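2-oxoglutarate (2OG) and Fe(II)-dependent oxygenase superfamily protein (Arabidopsis thaliana, PDB 6KWA) probably catalyses the irreversible oxidation of the auxin indole-3-acetic acid to inactive 2-oxoindole-3-acetic acid, using 2-oxoglutarate and a non-haem iron centre. Local coordinates at residues Y154-K157 with P158-G162; A42-K45 with K46-D50; A189-N192 with S193-T196; V95-F98 with C99-E103; N62-V65 with L66-S69. One frame throughout, in Å; residues are numbered along the deposited sequence.

All five contacts are local, each within one continuous run of chain. Contacts 2 and 4 lie on helices 38-51 and 92-101; each combines main-chain helix bonds with a buried apolar pair, M44 with V48 and F98 with L102. Contacts 1, 3 and 5 are turns, where polar atoms dominate: in contact 1 the K157 carbonyl receives the N-H and, weakly, the hydroxyl of T160, whereas aspartate carboxylates accept main-chain N-H groups in contacts 3 and 5. Contact 5 is the most superficial, the others partly buried. Contacts 4 and 5 touch through N62, which meets F98, Q101 and L102. Contacts 2 and 3 lie on opposite sides of the chain's centre, with centres about 33 Å apart.

Contact 1 (Y154-K157 with P158-G162); sequences YHFK and PETVG
T160 turns its two branches to different neighbours: CG2 goes to the ring of F156, while OG1 lies beside the carbonyl of K157. The methyl CG2 stands 3.9 Å from F156 CD1, and the two side chains cross at about a right angle. The threonine torsion (chi1 -44°) sets OG1 beside its own backbone N, and both atoms therefore face K157 O. The main-chain bond is the firmer one, T160 N to K157 O at 2.7 Å, with the N-H arriving 40° out of the carbonyl plane; the hydroxyl adds a weak bond of 3.3 Å from T160 OG1 to K157 O. Threonine suits this place because one branch is apolar and the other polar. P158, with its ring-restricted phi, fits the start of the bend. Its CD lies beside K157 CB (3.3 Å) across the shared peptide, a close fit that comes with proline after lysine, while the rest of the exposed lysine chain extends clear of the turn. The turn follows strand 147-155 and leads to strand 164-169. F156 and T160 both rest on C232, and F156 also comes close to R238 of strand 237-245, a residue that binds 2-oxoglutarate.

Contact 2 (A42-K45 with K46-D50); sequences AEMK and KTVID
Helix 38-51, an alpha-helix in the N-terminal part of this dioxygenase, packs one side against the large sheet of the double-stranded beta-helix core, and M44 and V48 are a pair four residues apart on that side. The M44 methyl CE lies 3.6 Å from V48 CG2. M44 leaves the helix with CG anti to the backbone N (chi1 -176°) and bends at chi2 and chi3, which brings CE back to the valine, the two side chains crossing at a slant. Both residues touch I241 of strand 237-245, while M44 also reaches M112 and Y115 of helix 106-133; a flexible thioether suits a position that must fit several surfaces, and a compact valine fits against the sheet.

K45 runs out extended, its CE 4.4 Å from I49 CD1, and its ammonium group forms salt bridges with D181 and E182. Its aliphatic stem can thus line an apolar neighbour while the charge is met at the far end. On the solvent side, K46 CG passes 3.4 Å from A42 O, and the small A42 leaves room for the lysine chain. T47 faces helix 106-133, touching Q108 and I111. Its hydroxyl bonds back into its own helix: T47 OG1 donates to E43 O at 2.9 Å and T47 N donates to the same oxygen at 3.0 Å, the two donors reaching it from opposite faces of the carbonyl plane.

Contact 3 (A189-N192 with S193-T196); sequences AMDN and SSGT
A189, whose O lies 4.0 Å from T196 O, is buried and small, touching V226 and, on strand 197-200, F198 and I200, close to the metal ligand H228. M190, at the end of strand 187-190, lays its CG 3.8 Å from G195 O across the turn, against a residue whose lack of a side chain leaves room for it.

D191 carries most of the turn. Its N donates to T196 O at 2.9 Å, and its own carbonyl takes the N-H of G195, D191 O to G195 N being 2.8 Å; S194 N adds a weak bond to that oxygen. The chain thereby reverses as a beta-hairpin connection between the antiparallel strands 187-190 and 197-200, in the smaller sheet of the double-stranded beta-helix.

The aspartate's CG lies anti to its backbone N (chi1 -177°), which swings the carboxylate over the turn. D191 OD1 receives the N-H of S193 at 2.8 Å, an Asx turn in which the donor stands 37° out of the carboxylate plane. S193 OG adds a weak bond to the same oxygen, and R25 makes a salt bridge to it, so the buried charge is likely to be well compensated. The backbone at G195 has a positive phi, which glycine tolerates.

N192 directs its CB away from the turn, and its amide OD1 makes a weak hydrogen bond with K227 NZ.

Contact 4 (V95-F98 with C99-E103); sequences VNTF and CDQLE
F98 and L102 pair one turn apart on helix 92-101, near the C-terminal end where the chain leaves through a Schellman motif. From F98 CB, which sits beside the N of the following C99 peptide, the side chain sets off with CG anti to the backbone N (chi1 178°), carrying the ring toward the next turn. CG and CD2 stay near C99 N. On the other side of the ring, CD1, CE1 and CZ approach the leucine, the closest pair being F98 CE1 and L102 CD2 at 3.9 Å. This methyl sits over one ring face in a CH-pi contact, 4.1 Å from the centroid and 17° off the normal, displaced toward the rim. Phenylalanine offers a broad apolar face, and leucine a branched end able to rest on it. Outside the helix, F98 touches L86 of strand 81-87 and N62, while L102 reaches L84 of the same strand. With F98 replaced by an alanine, the L102 methyl would probably lose its aromatic platform and a gap would open toward L86.

The polar residues of this helix reach neighbouring elements. Short side chains with oxygen acceptors meet the guanidinium of R109 on helix 106-133, N96 OD1 by a hydrogen bond and D100 OD1 by a salt bridge. Q101 reaches N62 through OE1, while its NE2 lies 4.0 Å from T97 CG2; the T97 hydroxyl itself bonds back to H93 O. E103, with positive phi, is where the chain leaves the helical conformation, its N bonding to D100 O at 3.2 Å, while L102 N donates to F98 O at 3.1 Å.

Contact 5 (N62-V65 with L66-S69); sequences NTDV and LLGS
D64 and G68 form the tight part of this turn: the carboxylate oxygen D64 OD2 accepts the N-H of G68 at 2.8 Å, the donor standing 68° out of the carboxylate plane. The same oxygen forms a salt bridge with R72, while D64 OD1 takes the N-H of G70. A short acidic chain thus gathers three donors, G68 N, G70 N and R72, around a type II beta turn, L66 to S69, closed by S69 N to L66 O at 3.1 Å. As plain packing, L67 CD1 lies 3.3 Å from D64 OD2. G68 holds the third position of the turn, whose positive phi suits glycine. A leucine in place of D64 would probably leave the G68 and G70 N-H groups without that acceptor and R72 without its salt-bridge mate. S69 adds a second clasp, its OG taking the N-H of V65 at 3.1 Å.

The other side is looser. T63, V65 and the two leucines are exposed, and the T63 hydroxyl makes a weak bond to D64 O. The loop lies between helix 56-59 and strand 81-87, with V65, L66 and S69 against Y87 of that strand and T63 beside Q101 of helix 92-101.

Contact 1 (Y154-K157 with P158-G162)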
loop_
_atom_site.group_PDB
_atom_site.type_symbol
_atom_site.label_atom_id
_atom_site.label_comp_id
_atom_site.label_asym_id
_atom_site.label_seq_id
_atom_site.Cartn_x
_atom_site.Cartn_y
_atom_site.Cartn_z
ATOM N N TYR A 154 10.284 10.845 3.284
ATOM C CA TYR A 154 11.516 10.732 2.491
ATOM C C TYR A 154 12.248 12.053 2.537
ATOM O O TYR A 154 11.638 13.103 2.280
ATOM C CB TYR A 154 11.234 10.343 1.020
ATOM C CG TYR A 154 10.555 9.035 0.942
ATOM C CD1 TYR A 154 11.300 7.874 0.854
ATOM C CD2 TYR A 154 9.170 8.945 1.033
ATOM C CE1 TYR A 154 10.687 6.659 0.835
ATOM C CE2 TYR A 154 8.544 7.728 1.023
ATOM C CZ TYR A 154 9.301 6.601 0.920
ATOM O OH TYR A 154 8.631 5.419 0.909
ATOM N N HIS A 155 13.533 12.006 2.853
ATOM C CA HIS A 155 14.305 13.203 2.801
ATOM C C HIS A 155 15.402 13.163 1.729
ATOM O O HIS A 155 16.419 12.478 1.889
ATOM C CB HIS A 155 14.951 13.447 4.148
ATOM C CG HIS A 155 15.742 14.726 4.189
ATOM N ND1 HIS A 155 16.820 14.899 5.032
ATOM C CD2 HIS A 155 15.622 15.869 3.468
ATOM C CE1 HIS A 155 17.305 16.118 4.840
ATOM N NE2 HIS A 155 16.596 16.731 3.905
ATOM N N PHE A 156 15.193 13.840 0.609
ATOM C CA PHE A 156 16.182 13.861 -0.479
ATOM C C PHE A 156 16.970 15.173 -0.455
ATOM O O PHE A 156 16.388 16.254 -0.458
ATOM C CB PHE A 156 15.470 13.646 -1.834
ATOM C CG PHE A 156 14.758 12.319 -1.919
ATOM C CD1 PHE A 156 15.374 11.164 -1.457
ATOM C CD2 PHE A 156 13.457 12.233 -2.380
ATOM C CE1 PHE A 156 14.733 9.960 -1.508
ATOM C CE2 PHE A 156 12.810 11.024 -2.425
ATOM C CZ PHE A 156 13.455 9.885 -1.985
ATOM N N LYS A 157 18.293 15.052 -0.401
ATOM C CA LYS A 157 19.215 16.190 -0.394
ATOM C C LYS A 157 19.849 16.369 -1.772
ATOM O O LYS A 157 19.738 15.463 -2.583
ATOM C CB LYS A 157 20.307 15.975 0.657
ATOM C CG LYS A 157 20.307 17.081 1.734
ATOM C CD LYS A 157 20.367 16.572 3.198
ATOM C CE LYS A 157 19.985 17.700 4.091
ATOM N NZ LYS A 157 20.292 17.294 5.530
ATOM N N PRO A 158 20.515 17.521 -2.046
ATOM C CA PRO A 158 20.926 17.818 -3.432
ATOM C C PRO A 158 21.843 16.771 -4.058
ATOM O O PRO A 158 21.889 16.667 -5.283
ATOM C CB PRO A 158 21.653 19.154 -3.297
ATOM C CG PRO A 158 20.929 19.824 -2.197
ATOM C CD PRO A 158 20.600 18.734 -1.208
ATOM N N GLU A 159 22.536 15.992 -3.233
ATOM C CA GLU A 159 23.409 14.950 -3.749
ATOM C C GLU A 159 22.610 13.739 -4.227
ATOM O O GLU A 159 23.100 12.947 -5.038
ATOM C CB GLU A 159 24.424 14.519 -2.680
ATOM C CG GLU A 159 25.432 13.447 -3.152
ATOM C CD GLU A 159 26.378 13.927 -4.262
ATOM O OE1 GLU A 159 26.452 15.150 -4.512
ATOM O OE2 GLU A 159 27.044 13.076 -4.893
ATOM N N THR A 160 21.380 13.600 -3.738
ATOM C CA THR A 160 20.557 12.441 -4.079
ATOM C C THR A 160 19.887 12.591 -5.444
ATOM O O THR A 160 19.508 11.599 -6.069
ATOM C CB THR A 160 19.448 12.198 -3.019
ATOM O OG1 THR A 160 20.002 12.325 -1.704
ATOM C CG2 THR A 160 18.835 10.809 -3.180
ATOM N N VAL A 161 19.753 13.836 -5.901
ATOM C CA VAL A 161 19.053 14.114 -7.154
ATOM C C VAL A 161 19.667 13.347 -8.311
ATOM O O VAL A 161 20.875 13.389 -8.528
ATOM C CB VAL A 161 19.031 15.622 -7.483
ATOM C CG1 VAL A 161 18.267 15.868 -8.772
ATOM C CG2 VAL A 161 18.384 16.395 -6.341
ATOM N N GLY A 162 18.813 12.636 -9.041
ATOM C CA GLY A 162 19.241 11.850 -10.184
ATOM C C GLY A 162 19.513 10.390 -9.860
ATOM O O GLY A 162 19.793 9.602 -10.760
#

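Contact 2 (A42-K45 with K46-D50)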
loop_
_atom_site.group_PDB
_atom_site.type_symbol
_atom_site.label_atom_id
_atom_site.label_comp_id
_atom_site.label_asym_id
_atom_site.label_seq_id
_atom_site.Cartn_x
_atom_site.Cartn_y
_atom_site.Cartn_z
ATOM N N ALA A 42 -6.494 14.550 2.865
ATOM C CA ALA A 42 -5.620 15.707 3.058
ATOM C C ALA A 42 -5.340 15.882 4.532
ATOM O O ALA A 42 -4.216 16.193 4.931
ATOM C CB ALA A 42 -6.225 16.958 2.460
ATOM N N GLU A 43 -6.349 15.629 5.354
ATOM C CA GLU A 43 -6.186 15.742 6.799
ATOM C C GLU A 43 -5.222 14.669 7.301
ATOM O O GLU A 43 -4.486 14.867 8.294
ATOM C CB GLU A 43 -7.550 15.640 7.518
ATOM C CG GLU A 43 -8.277 16.981 7.464
ATOM C CD GLU A 43 -9.760 16.883 7.691
ATOM O OE1 GLU A 43 -10.261 15.794 8.048
ATOM O OE2 GLU A 43 -10.440 17.899 7.451
ATOM N N MET A 44 -5.254 13.508 6.657
ATOM C CA MET A 44 -4.333 12.452 7.043
ATOM C C MET A 44 -2.904 12.868 6.719
ATOM O O MET A 44 -2.005 12.694 7.544
ATOM C CB MET A 44 -4.686 11.122 6.369
ATOM C CG MET A 44 -3.798 9.963 6.829
ATOM S SD MET A 44 -4.075 9.467 8.532
ATOM C CE MET A 44 -2.418 9.454 9.187
ATOM N N LYS A 45 -2.690 13.462 5.554
ATOM C CA LYS A 45 -1.336 13.859 5.190
ATOM C C LYS A 45 -0.784 14.964 6.125
ATOM O O LYS A 45 0.407 14.964 6.458
ATOM C CB LYS A 45 -1.280 14.323 3.739
ATOM C CG LYS A 45 0.132 14.577 3.272
ATOM C CD LYS A 45 0.185 15.249 1.915
ATOM C CE LYS A 45 1.620 15.572 1.527
ATOM N NZ LYS A 45 1.657 16.492 0.349
ATOM N N LYS A 46 -1.638 15.888 6.561
ATOM C CA LYS A 46 -1.194 16.927 7.478
ATOM C C LYS A 46 -0.841 16.298 8.827
ATOM O O LYS A 46 0.156 16.663 9.450
ATOM C CB LYS A 46 -2.285 17.980 7.684
ATOM C CG LYS A 46 -2.686 18.795 6.459
ATOM C CD LYS A 46 -3.740 19.837 6.894
ATOM C CE LYS A 46 -4.125 20.790 5.776
ATOM N NZ LYS A 46 -4.990 20.049 4.804
ATOM N N THR A 47 -1.672 15.362 9.279
ATOM C CA THR A 47 -1.410 14.650 10.535
ATOM C C THR A 47 -0.039 13.964 10.439
ATOM O O THR A 47 0.725 13.985 11.390
ATOM C CB THR A 47 -2.507 13.619 10.842
ATOM O OG1 THR A 47 -3.754 14.290 10.988
ATOM C CG2 THR A 47 -2.234 12.826 12.119
ATOM N N VAL A 48 0.247 13.367 9.279
ATOM C CA VAL A 48 1.494 12.649 9.039
ATOM C C VAL A 48 2.723 13.551 9.131
ATOM O O VAL A 48 3.729 13.200 9.746
ATOM C CB VAL A 48 1.505 11.977 7.645
ATOM C CG1 VAL A 48 2.942 11.614 7.235
ATOM C CG2 VAL A 48 0.586 10.732 7.626
ATOM N N ILE A 49 2.647 14.696 8.468
ATOM C CA ILE A 49 3.703 15.672 8.557
ATOM C C ILE A 49 3.891 16.048 10.025
ATOM O O ILE A 49 5.015 16.153 10.514
ATOM C CB ILE A 49 3.396 16.894 7.694
ATOM C CG1 ILE A 49 3.380 16.480 6.221
ATOM C CG2 ILE A 49 4.413 17.981 7.926
ATOM C CD1 ILE A 49 2.910 17.582 5.257
ATOM N N ASP A 50 2.787 16.215 10.739
ATOM C CA ASP A 50 2.867 16.581 12.138
ATOM C C ASP A 50 3.390 15.445 13.038
ATOM O O ASP A 50 4.164 15.694 13.969
ATOM C CB ASP A 50 1.508 17.035 12.659
ATOM C CG ASP A 50 1.637 17.847 13.938
ATOM O OD1 ASP A 50 2.328 18.887 13.879
ATOM O OD2 ASP A 50 1.104 17.446 14.998
#

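Contact 3 (A189-N192 with S193-T196)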
loop_
_atom_site.group_PDB
_atom_site.type_symbol
_atom_site.label_atom_id
_atom_site.label_comp_id
_atom_site.label_asym_id
_atom_site.label_seq_id
_atom_site.Cartn_x
_atom_site.Cartn_y
_atom_site.Cartn_z
ATOM N N ALA A 189 8.142 1.524 -11.576
ATOM C CA ALA A 189 7.901 0.089 -11.520
ATOM C C ALA A 189 8.459 -0.605 -12.737
ATOM O O ALA A 189 8.455 -0.049 -13.839
ATOM C CB ALA A 189 6.424 -0.208 -11.403
ATOM N N MET A 190 8.902 -1.839 -12.542
ATOM C CA MET A 190 9.448 -2.608 -13.636
ATOM C C MET A 190 8.360 -3.328 -14.415
ATOM O O MET A 190 7.500 -3.980 -13.826
ATOM C CB MET A 190 10.458 -3.631 -13.123
ATOM C CG MET A 190 11.205 -4.336 -14.242
ATOM S SD MET A 190 12.415 -5.513 -13.615
ATOM C CE MET A 190 13.579 -4.363 -12.896
ATOM N N ASP A 191 8.381 -3.147 -15.730
ATOM C CA ASP A 191 7.671 -3.999 -16.679
ATOM C C ASP A 191 8.426 -5.322 -16.781
ATOM O O ASP A 191 9.574 -5.350 -17.218
ATOM C CB ASP A 191 7.581 -3.311 -18.047
ATOM C CG ASP A 191 6.787 -4.113 -19.089
ATOM O OD1 ASP A 191 6.600 -5.344 -18.951
ATOM O OD2 ASP A 191 6.338 -3.485 -20.072
ATOM N N ASN A 192 7.803 -6.415 -16.359
ATOM C CA ASN A 192 8.464 -7.721 -16.407
ATOM C C ASN A 192 8.698 -8.299 -17.825
ATOM O O ASN A 192 9.381 -9.313 -17.964
ATOM C CB ASN A 192 7.679 -8.736 -15.577
ATOM C CG ASN A 192 7.947 -8.607 -14.099
ATOM O OD1 ASN A 192 8.962 -8.042 -13.683
ATOM N ND2 ASN A 192 7.042 -9.136 -13.290
ATOM N N SER A 193 8.155 -7.672 -18.870
ATOM C CA SER A 193 8.306 -8.223 -20.215
ATOM C C SER A 193 9.397 -7.537 -21.006
ATOM O O SER A 193 9.611 -7.854 -22.174
ATOM C CB SER A 193 7.020 -8.084 -21.018
ATOM O OG SER A 193 5.884 -8.373 -20.239
ATOM N N SER A 194 10.075 -6.587 -20.385
ATOM C CA SER A 194 11.124 -5.865 -21.074
ATOM C C SER A 194 12.218 -5.470 -20.113
ATOM O O SER A 194 13.364 -5.239 -20.498
ATOM C CB SER A 194 10.537 -4.630 -21.736
ATOM O OG SER A 194 10.076 -3.762 -20.726
ATOM N N GLY A 195 11.857 -5.401 -18.840
ATOM C CA GLY A 195 12.771 -4.896 -17.841
ATOM C C GLY A 195 12.782 -3.375 -17.836
ATOM O O GLY A 195 13.397 -2.776 -16.956
ATOM N N THR A 196 12.101 -2.737 -18.790
ATOM C CA THR A 196 12.032 -1.273 -18.775
ATOM C C THR A 196 11.146 -0.780 -17.624
ATOM O O THR A 196 10.255 -1.498 -17.144
ATOM C CB THR A 196 11.499 -0.673 -20.105
ATOM O OG1 THR A 196 11.712 0.744 -20.097
ATOM C CG2 THR A 196 10.014 -0.907 -20.279
#

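Contact 4 (V95-F98 with C99-E103)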
loop_
_atom_site.group_PDB
_atom_site.type_symbol
_atom_site.label_atom_id
_atom_site.label_comp_id
_atom_site.label_asym_id
_atom_site.label_seq_id
_atom_site.Cartn_x
_atom_site.Cartn_y
_atom_site.Cartn_z
ATOM N N VAL A 95 -5.182 1.038 16.415
ATOM C CA VAL A 95 -5.134 2.409 15.953
ATOM C C VAL A 95 -5.014 3.368 17.158
ATOM O O VAL A 95 -4.216 4.304 17.136
ATOM C CB VAL A 95 -6.360 2.731 15.090
ATOM C CG1 VAL A 95 -6.273 4.146 14.548
ATOM C CG2 VAL A 95 -6.441 1.735 13.948
ATOM N N ASN A 96 -5.777 3.122 18.221
ATOM C CA ASN A 96 -5.672 3.982 19.404
ATOM C C ASN A 96 -4.346 3.839 20.154
ATOM O O ASN A 96 -3.804 4.812 20.676
ATOM C CB ASN A 96 -6.827 3.716 20.366
ATOM C CG ASN A 96 -8.058 4.462 19.973
ATOM O OD1 ASN A 96 -7.990 5.652 19.648
ATOM N ND2 ASN A 96 -9.200 3.783 19.988
ATOM N N THR A 97 -3.832 2.626 20.205
ATOM C CA THR A 97 -2.541 2.390 20.815
ATOM C C THR A 97 -1.459 3.224 20.151
ATOM O O THR A 97 -0.638 3.848 20.825
ATOM C CB THR A 97 -2.188 0.924 20.721
ATOM O OG1 THR A 97 -3.156 0.185 21.471
ATOM C CG2 THR A 97 -0.759 0.660 21.241
ATOM N N PHE A 98 -1.473 3.214 18.820
ATOM C CA PHE A 98 -0.584 4.014 18.014
ATOM C C PHE A 98 -0.763 5.506 18.348
ATOM O O PHE A 98 0.205 6.235 18.527
ATOM C CB PHE A 98 -0.858 3.729 16.542
ATOM C CG PHE A 98 -0.027 4.530 15.592
ATOM C CD1 PHE A 98 1.251 4.110 15.249
ATOM C CD2 PHE A 98 -0.530 5.682 15.008
ATOM C CE1 PHE A 98 2.025 4.848 14.359
ATOM C CE2 PHE A 98 0.242 6.420 14.117
ATOM C CZ PHE A 98 1.516 5.998 13.793
ATOM N N CYS A 99 -2.006 5.955 18.445
ATOM C CA CYS A 99 -2.272 7.352 18.771
ATOM C C CYS A 99 -1.812 7.717 20.199
ATOM O O CYS A 99 -1.307 8.821 20.435
ATOM C CB CYS A 99 -3.748 7.662 18.572
ATOM S SG CYS A 99 -4.203 7.714 16.825
ATOM N N ASP A 100 -1.972 6.785 21.131
ATOM C CA ASP A 100 -1.432 6.959 22.476
ATOM C C ASP A 100 0.071 7.174 22.403
ATOM O O ASP A 100 0.566 8.172 22.933
ATOM C CB ASP A 100 -1.768 5.761 23.368
ATOM C CG ASP A 100 -3.276 5.590 23.574
ATOM O OD1 ASP A 100 -4.033 6.544 23.266
ATOM O OD2 ASP A 100 -3.706 4.518 24.060
ATOM N N GLN A 101 0.777 6.259 21.720
ATOM C CA GLN A 101 2.241 6.289 21.577
ATOM C C GLN A 101 2.766 7.607 20.987
ATOM O O GLN A 101 3.814 8.102 21.397
ATOM C CB GLN A 101 2.746 5.109 20.707
ATOM C CG GLN A 101 2.614 3.709 21.343
ATOM C CD GLN A 101 2.971 2.556 20.395
ATOM O OE1 GLN A 101 3.077 2.729 19.183
ATOM N NE2 GLN A 101 3.139 1.371 20.950
ATOM N N LEU A 102 2.059 8.158 20.005
ATOM C CA LEU A 102 2.561 9.334 19.295
ATOM C C LEU A 102 1.979 10.633 19.825
ATOM O O LEU A 102 2.228 11.714 19.252
ATOM C CB LEU A 102 2.260 9.218 17.807
ATOM C CG LEU A 102 3.275 8.504 16.932
ATOM C CD1 LEU A 102 4.640 9.162 16.993
ATOM C CD2 LEU A 102 3.353 7.062 17.340
ATOM N N GLU A 103 1.206 10.514 20.906
ATOM C CA GLU A 103 0.550 11.653 21.540
ATOM C C GLU A 103 -0.224 12.404 20.489
ATOM O O GLU A 103 -0.051 13.614 20.289
ATOM C CB GLU A 103 1.552 12.571 22.224
ATOM C CG GLU A 103 2.361 11.820 23.253
ATOM C CD GLU A 103 3.487 12.647 23.844
ATOM O OE1 GLU A 103 3.763 13.758 23.323
ATOM O OE2 GLU A 103 4.108 12.157 24.816
#

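Contact 5 (N62-V65 with L66-S69)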
loop_
_atom_site.group_PDB
_atom_site.type_symbol
_atom_site.label_atom_id
_atom_site.label_comp_id
_atom_site.label_asym_id
_atom_site.label_seq_id
_atom_site.Cartn_x
_atom_site.Cartn_y
_atom_site.Cartn_z
ATOM N N ASN A 62 6.864 4.144 19.214
ATOM C CA ASN A 62 6.134 3.370 18.202
ATOM C C ASN A 62 6.851 2.043 18.010
ATOM O O ASN A 62 7.683 1.880 17.129
ATOM C CB ASN A 62 6.027 4.158 16.883
ATOM C CG ASN A 62 5.282 3.396 15.769
ATOM O OD1 ASN A 62 5.729 3.388 14.624
ATOM N ND2 ASN A 62 4.146 2.779 16.098
ATOM N N THR A 63 6.491 1.072 18.840
ATOM C CA THR A 63 7.244 -0.163 18.912
ATOM C C THR A 63 6.692 -1.196 17.941
ATOM O O THR A 63 5.525 -1.163 17.576
ATOM C CB THR A 63 7.224 -0.734 20.346
ATOM O OG1 THR A 63 7.910 -1.989 20.365
ATOM C CG2 THR A 63 5.822 -0.965 20.795
ATOM N N ASP A 64 7.553 -2.104 17.512
ATOM C CA ASP A 64 7.158 -3.178 16.619
ATOM C C ASP A 64 6.113 -4.082 17.271
ATOM O O ASP A 64 6.046 -4.198 18.507
ATOM C CB ASP A 64 8.379 -3.992 16.203
ATOM C CG ASP A 64 9.199 -3.287 15.152
ATOM O OD1 ASP A 64 8.871 -2.122 14.835
ATOM O OD2 ASP A 64 10.169 -3.874 14.642
ATOM N N VAL A 65 5.259 -4.670 16.431
ATOM C CA VAL A 65 4.358 -5.746 16.844
ATOM C C VAL A 65 4.704 -6.927 15.940
ATOM O O VAL A 65 5.095 -7.983 16.419
ATOM C CB VAL A 65 2.881 -5.333 16.753
ATOM C CG1 VAL A 65 1.959 -6.497 17.157
ATOM C CG2 VAL A 65 2.624 -4.135 17.681
ATOM N N LEU A 66 4.559 -6.748 14.629
ATOM C CA LEU A 66 5.312 -7.558 13.667
ATOM C C LEU A 66 6.640 -6.879 13.501
ATOM O O LEU A 66 6.747 -5.680 13.779
ATOM C CB LEU A 66 4.616 -7.690 12.315
ATOM C CG LEU A 66 4.007 -9.055 11.990
ATOM C CD1 LEU A 66 2.988 -9.479 13.042
ATOM C CD2 LEU A 66 3.412 -9.059 10.581
ATOM N N LEU A 67 7.664 -7.624 13.096
ATOM C CA LEU A 67 8.972 -7.004 12.932
ATOM C C LEU A 67 8.908 -5.962 11.826
ATOM O O LEU A 67 8.453 -6.256 10.722
ATOM C CB LEU A 67 10.058 -8.035 12.631
ATOM C CG LEU A 67 11.431 -7.392 12.829
ATOM C CD1 LEU A 67 11.510 -6.865 14.265
ATOM C CD2 LEU A 67 12.562 -8.361 12.562
ATOM N N GLY A 68 9.399 -4.759 12.114
ATOM C CA GLY A 68 9.379 -3.672 11.151
ATOM C C GLY A 68 8.080 -2.882 11.076
ATOM O O GLY A 68 7.973 -1.954 10.280
ATOM N N SER A 69 7.089 -3.221 11.897
ATOM C CA SER A 69 5.809 -2.537 11.787
ATOM C C SER A 69 5.827 -1.184 12.467
ATOM O O SER A 69 4.959 -0.363 12.216
ATOM C CB SER A 69 4.670 -3.370 12.372
ATOM O OG SER A 69 4.514 -3.177 13.766
#